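Local coordinates for serine-rich secreted cell wall anchored (LPXTG-motif ) protein (Lactobacillus reuteri ATCC 53608, PDB 5NXK) that probably acts as an adhesin, a secreted, cell-wall-anchored serine-rich repeat protein whose beta-solenoid region is thought to mediate attachment of the bacterium to its host's gut, at residues A239-I253 with N272-A286. Residues are numbered along the deposited sequence; the frame is centred on the assembly and turned at random.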
loop_
_atom_site.group_PDB
_atom_site.type_symbol
_atom_site.label_atom_id
_atom_site.label_comp_id
_atom_site.label_asym_id
_atom_site.label_seq_id
_atom_site.Cartn_x
_atom_site.Cartn_y
_atom_site.Cartn_z
ATOM N N ALA A 239 14.884 12.636 -5.149
ATOM C CA ALA A 239 14.299 11.732 -4.166
ATOM C C ALA A 239 15.396 10.917 -3.470
ATOM O O ALA A 239 16.477 10.711 -4.024
ATOM C CB ALA A 239 13.273 10.819 -4.810
ATOM N N ALA A 240 15.117 10.509 -2.234
ATOM C CA ALA A 240 16.000 9.671 -1.432
ATOM C C ALA A 240 15.298 8.355 -1.124
ATOM O O ALA A 240 14.216 8.336 -0.539
ATOM C CB ALA A 240 16.396 10.384 -0.135
ATOM N N VAL A 241 15.902 7.252 -1.533
ATOM C CA VAL A 241 15.325 5.936 -1.324
ATOM C C VAL A 241 16.307 5.047 -0.582
ATOM O O VAL A 241 17.471 4.938 -0.977
ATOM C CB VAL A 241 14.937 5.279 -2.663
ATOM C CG1 VAL A 241 14.550 3.803 -2.463
ATOM C CG2 VAL A 241 13.805 6.055 -3.341
ATOM N N LYS A 242 15.846 4.410 0.490
ATOM C CA LYS A 242 16.688 3.476 1.226
ATOM C C LYS A 242 15.884 2.231 1.499
ATOM O O LYS A 242 14.872 2.302 2.193
ATOM C CB LYS A 242 17.154 4.045 2.574
ATOM C CG LYS A 242 18.039 5.264 2.562
ATOM C CD LYS A 242 18.249 5.698 4.017
ATOM C CE LYS A 242 19.550 6.442 4.232
ATOM N NZ LYS A 242 19.459 7.848 3.771
ATOM N N MET A 243 16.299 1.100 0.943
ATOM C CA MET A 243 15.575 -0.140 1.180
ATOM C C MET A 243 16.509 -1.319 1.434
ATOM O O MET A 243 17.594 -1.417 0.846
ATOM C CB MET A 243 14.635 -0.469 -0.004
ATOM C CG MET A 243 13.729 0.681 -0.435
ATOM S SD MET A 243 12.467 0.207 -1.641
ATOM C CE MET A 243 13.428 -0.372 -3.007
ATOM N N SER A 244 16.052 -2.241 2.273
ATOM C CA SER A 244 16.775 -3.487 2.467
ATOM C C SER A 244 15.787 -4.626 2.712
ATOM O O SER A 244 14.732 -4.419 3.297
ATOM C CB SER A 244 17.758 -3.373 3.631
ATOM O OG SER A 244 17.066 -3.148 4.849
ATOM N N ALA A 245 16.141 -5.819 2.242
ATOM C CA ALA A 245 15.295 -7.003 2.358
ATOM C C ALA A 245 16.194 -8.225 2.306
ATOM O O ALA A 245 17.351 -8.105 1.922
ATOM C CB ALA A 245 14.257 -7.047 1.246
ATOM N N LYS A 246 15.685 -9.395 2.687
ATOM C CA LYS A 246 16.529 -10.593 2.671
ATOM C C LYS A 246 16.869 -11.019 1.246
ATOM O O LYS A 246 18.014 -11.366 0.962
ATOM C CB LYS A 246 15.858 -11.755 3.416
ATOM C CG LYS A 246 15.584 -11.494 4.890
ATOM C CD LYS A 246 14.825 -12.674 5.504
ATOM C CE LYS A 246 14.505 -12.442 6.964
ATOM N NZ LYS A 246 13.614 -13.509 7.509
ATOM N N VAL A 247 15.880 -11.004 0.354
ATOM C CA VAL A 247 16.079 -11.592 -0.972
ATOM C C VAL A 247 16.257 -10.551 -2.078
ATOM O O VAL A 247 17.353 -10.407 -2.603
ATOM C CB VAL A 247 14.918 -12.523 -1.349
ATOM C CG1 VAL A 247 15.265 -13.288 -2.614
ATOM C CG2 VAL A 247 14.636 -13.513 -0.203
ATOM N N ASP A 248 15.197 -9.826 -2.429
ATOM C CA ASP A 248 15.277 -8.817 -3.499
ATOM C C ASP A 248 14.694 -7.491 -3.022
ATOM O O ASP A 248 13.803 -7.481 -2.188
ATOM C CB ASP A 248 14.521 -9.250 -4.770
ATOM C CG ASP A 248 14.869 -10.664 -5.240
ATOM O OD1 ASP A 248 16.063 -11.027 -5.314
ATOM O OD2 ASP A 248 13.924 -11.398 -5.596
ATOM N N ASN A 249 15.177 -6.368 -3.546
ATOM C CA ASN A 249 14.512 -5.096 -3.224
ATOM C C ASN A 249 13.307 -4.866 -4.136
ATOM O O ASN A 249 12.227 -4.512 -3.662
ATOM C CB ASN A 249 15.475 -3.921 -3.323
ATOM C CG ASN A 249 16.686 -4.094 -2.445
ATOM O OD1 ASN A 249 17.815 -4.162 -2.936
ATOM N ND2 ASN A 249 16.462 -4.185 -1.141
ATOM N N VAL A 250 13.491 -5.079 -5.440
ATOM C CA VAL A 250 12.370 -5.035 -6.385
ATOM C C VAL A 250 12.351 -6.319 -7.186
ATOM O O VAL A 250 13.363 -6.725 -7.769
ATOM C CB VAL A 250 12.431 -3.837 -7.362
ATOM C CG1 VAL A 250 11.187 -3.837 -8.283
ATOM C CG2 VAL A 250 12.541 -2.524 -6.597
ATOM N N ARG A 251 11.193 -6.965 -7.209
ATOM C CA ARG A 251 11.061 -8.225 -7.914
ATOM C C ARG A 251 10.024 -8.147 -9.026
ATOM O O ARG A 251 8.871 -7.833 -8.778
ATOM C CB ARG A 251 10.680 -9.317 -6.933
ATOM C CG ARG A 251 10.415 -10.685 -7.527
ATOM C CD ARG A 251 11.017 -11.645 -6.522
ATOM N NE ARG A 251 10.681 -13.032 -6.728
ATOM C CZ ARG A 251 11.486 -14.038 -6.413
ATOM N NH1 ARG A 251 12.698 -13.807 -5.906
ATOM N NH2 ARG A 251 11.083 -15.281 -6.626
ATOM N N ILE A 252 10.455 -8.423 -10.255
ATOM C CA ILE A 252 9.544 -8.497 -11.384
ATOM C C ILE A 252 9.687 -9.852 -12.058
ATOM O O ILE A 252 10.502 -10.030 -12.962
ATOM C CB ILE A 252 9.800 -7.391 -12.397
ATOM C CG1 ILE A 252 9.943 -6.043 -11.672
ATOM C CG2 ILE A 252 8.653 -7.350 -13.431
ATOM C CD1 ILE A 252 10.263 -4.888 -12.580
ATOM N N ILE A 253 8.886 -10.801 -11.593
ATOM C CA ILE A 253 8.882 -12.161 -12.113
ATOM C C ILE A 253 7.426 -12.580 -12.301
ATOM O O ILE A 253 6.643 -12.524 -11.352
ATOM C CB ILE A 253 9.613 -13.146 -11.151
ATOM C CG1 ILE A 253 11.112 -12.807 -11.062
ATOM C CG2 ILE A 253 9.446 -14.583 -11.621
ATOM C CD1 ILE A 253 11.899 -13.721 -10.077
ATOM N N ASN A 272 19.016 9.700 -4.899
ATOM C CA ASN A 272 19.994 8.938 -4.146
ATOM C C ASN A 272 19.319 7.666 -3.660
ATOM O O ASN A 272 18.391 7.707 -2.842
ATOM C CB ASN A 272 20.559 9.752 -2.977
ATOM C CG ASN A 272 21.515 10.845 -3.437
ATOM O OD1 ASN A 272 21.108 11.988 -3.681
ATOM N ND2 ASN A 272 22.788 10.495 -3.566
ATOM N N VAL A 273 19.731 6.545 -4.234
ATOM C CA VAL A 273 19.084 5.264 -3.976
ATOM C C VAL A 273 20.096 4.305 -3.348
ATOM O O VAL A 273 21.182 4.102 -3.881
ATOM C CB VAL A 273 18.500 4.666 -5.281
ATOM C CG1 VAL A 273 17.930 3.283 -5.051
ATOM C CG2 VAL A 273 17.429 5.590 -5.870
ATOM N N HIS A 274 19.755 3.759 -2.191
ATOM C CA HIS A 274 20.622 2.829 -1.497
ATOM C C HIS A 274 19.847 1.553 -1.216
ATOM O O HIS A 274 18.812 1.567 -0.539
ATOM C CB HIS A 274 21.149 3.435 -0.199
ATOM C CG HIS A 274 22.142 2.568 0.501
ATOM N ND1 HIS A 274 21.780 1.421 1.181
ATOM C CD2 HIS A 274 23.488 2.663 0.615
ATOM C CE1 HIS A 274 22.859 0.856 1.689
ATOM N NE2 HIS A 274 23.909 1.588 1.358
ATOM N N LEU A 275 20.346 0.445 -1.752
ATOM C CA LEU A 275 19.608 -0.811 -1.720
ATOM C C LEU A 275 20.502 -1.913 -1.205
ATOM O O LEU A 275 21.670 -1.991 -1.591
ATOM C CB LEU A 275 19.098 -1.174 -3.118
ATOM C CG LEU A 275 18.271 -0.130 -3.860
ATOM C CD1 LEU A 275 17.930 -0.660 -5.245
ATOM C CD2 LEU A 275 17.010 0.244 -3.096
ATOM N N GLU A 276 19.950 -2.784 -0.368
ATOM C CA GLU A 276 20.739 -3.866 0.198
ATOM C C GLU A 276 19.923 -5.149 0.288
ATOM O O GLU A 276 18.774 -5.108 0.690
ATOM C CB GLU A 276 21.262 -3.479 1.588
ATOM C CG GLU A 276 22.157 -4.545 2.208
ATOM C CD GLU A 276 22.956 -4.030 3.392
ATOM O OE1 GLU A 276 23.046 -2.790 3.567
ATOM O OE2 GLU A 276 23.506 -4.870 4.134
ATOM N N VAL A 277 20.509 -6.277 -0.115
ATOM C CA VAL A 277 19.872 -7.587 0.066
ATOM C C VAL A 277 20.880 -8.594 0.620
ATOM O O VAL A 277 22.063 -8.296 0.723
ATOM C CB VAL A 277 19.284 -8.149 -1.257
ATOM C CG1 VAL A 277 18.169 -7.228 -1.818
ATOM C CG2 VAL A 277 20.386 -8.380 -2.284
ATOM N N ILE A 278 20.423 -9.806 0.926
ATOM C CA ILE A 278 21.319 -10.836 1.426
ATOM C C ILE A 278 21.537 -11.935 0.383
ATOM O O ILE A 278 22.673 -12.185 -0.011
ATOM C CB ILE A 278 20.798 -11.473 2.731
ATOM C CG1 ILE A 278 20.532 -10.398 3.787
ATOM C CG2 ILE A 278 21.796 -12.493 3.276
ATOM C CD1 ILE A 278 20.054 -10.953 5.116
ATOM N N THR A 279 20.465 -12.576 -0.081
ATOM C CA THR A 279 20.626 -13.768 -0.917
ATOM C C THR A 279 20.179 -13.614 -2.370
ATOM O O THR A 279 20.494 -14.469 -3.201
ATOM C CB THR A 279 19.860 -14.982 -0.323
ATOM O OG1 THR A 279 18.463 -14.682 -0.243
ATOM C CG2 THR A 279 20.380 -15.342 1.078
ATOM N N GLY A 280 19.473 -12.536 -2.704
ATOM C CA GLY A 280 18.990 -12.397 -4.075
ATOM C C GLY A 280 19.645 -11.273 -4.868
ATOM O O GLY A 280 20.866 -11.126 -4.858
ATOM N N SER A 281 18.835 -10.471 -5.553
ATOM C CA SER A 281 19.358 -9.380 -6.372
ATOM C C SER A 281 18.608 -8.131 -5.975
ATOM O O SER A 281 17.438 -8.210 -5.628
ATOM C CB SER A 281 19.168 -9.653 -7.871
ATOM O OG SER A 281 19.625 -10.942 -8.233
ATOM N N ASN A 282 19.264 -6.981 -6.006
ATOM C CA ASN A 282 18.576 -5.741 -5.655
ATOM C C ASN A 282 17.397 -5.484 -6.604
ATOM O O ASN A 282 16.274 -5.225 -6.161
ATOM C CB ASN A 282 19.557 -4.569 -5.679
ATOM C CG ASN A 282 20.768 -4.823 -4.794
ATOM O OD1 ASN A 282 21.824 -5.243 -5.271
ATOM N ND2 ASN A 282 20.611 -4.597 -3.504
ATOM N N PHE A 283 17.654 -5.560 -7.907
ATOM C CA PHE A 283 16.571 -5.520 -8.896
ATOM C C PHE A 283 16.531 -6.911 -9.530
ATOM O O PHE A 283 17.445 -7.294 -10.261
ATOM C CB PHE A 283 16.799 -4.439 -9.972
ATOM C CG PHE A 283 16.786 -3.017 -9.448
ATOM C CD1 PHE A 283 15.860 -2.606 -8.499
ATOM C CD2 PHE A 283 17.692 -2.081 -9.937
ATOM C CE1 PHE A 283 15.848 -1.291 -8.049
ATOM C CE2 PHE A 283 17.680 -0.766 -9.490
ATOM C CZ PHE A 283 16.767 -0.369 -8.549
ATOM N N ARG A 284 15.498 -7.679 -9.216
ATOM C CA ARG A 284 15.414 -9.056 -9.684
ATOM C C ARG A 284 14.365 -9.146 -10.767
ATOM O O ARG A 284 13.174 -8.996 -10.487
ATOM C CB ARG A 284 15.049 -10.007 -8.543
ATOM C CG ARG A 284 14.849 -11.471 -8.956
ATOM C CD ARG A 284 16.124 -12.114 -9.497
ATOM N NE ARG A 284 15.903 -13.512 -9.883
ATOM C CZ ARG A 284 16.493 -14.129 -10.904
ATOM N NH1 ARG A 284 17.386 -13.494 -11.661
ATOM N NH2 ARG A 284 16.207 -15.402 -11.155
ATOM N N VAL A 285 14.800 -9.364 -12.000
ATOM C CA VAL A 285 13.860 -9.473 -13.110
ATOM C C VAL A 285 14.137 -10.753 -13.886
ATOM O O VAL A 285 15.262 -10.985 -14.311
ATOM C CB VAL A 285 13.935 -8.261 -14.051
ATOM C CG1 VAL A 285 12.877 -8.388 -15.145
ATOM C CG2 VAL A 285 13.732 -6.960 -13.267
ATOM N N ALA A 286 13.126 -11.597 -14.058
ATOM C CA ALA A 286 13.350 -12.870 -14.738
ATOM C C ALA A 286 12.067 -13.328 -15.420
ATOM O O ALA A 286 10.980 -12.864 -15.076
ATOM C CB ALA A 286 13.850 -13.934 -13.744
HETATM O O HOH W 1 19.677 0.018 2.249
#
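Asn249 and Asn282 pair side by side at the same corner of successive solenoid coils. Asn282 ND2 donates to Asn249 OD1 at 2.9 Å, with the two amide planes 18° apart. Asn249 ND2 reaches Glu276 O at 3.1 Å from above the carbonyl plane; this oxygen also accepts from Ala245 N. Asn249 ND2 also donates to Asn222 OD1 of the preceding coil, and Asn282 ND2 to Ile302 O of the next. This asparagine row is consistent with those of parallel beta-helices. Asp248 OD1 accepts a nearly straight bond from Ser281 N at 2.8 Å. Asp248 OD2 forms a salt bridge with Arg251 NH1 at 2.7 Å; Arg251 NH2 has a second partner in Asp156. Lys246 O accepts from both Ile278 N and Thr279 N, tying the two loops together.

Parallel backbone bonds join 240-244 to 272-277, then 250-252 to 283-285, shifted by one residue. Inside, apolar side chains of the two coils line up. Met243, bent at chi3 (-60°), lays CE 3.6 Å from Leu275 CD2. Val250 CB meets the Phe283 ring at its edge, 3.8 Å from CD1. Ile252 lies alongside Val285. Strands 210-214 and 298-303 flank the first pair; strand 289-295 packs against Phe283 and Val285.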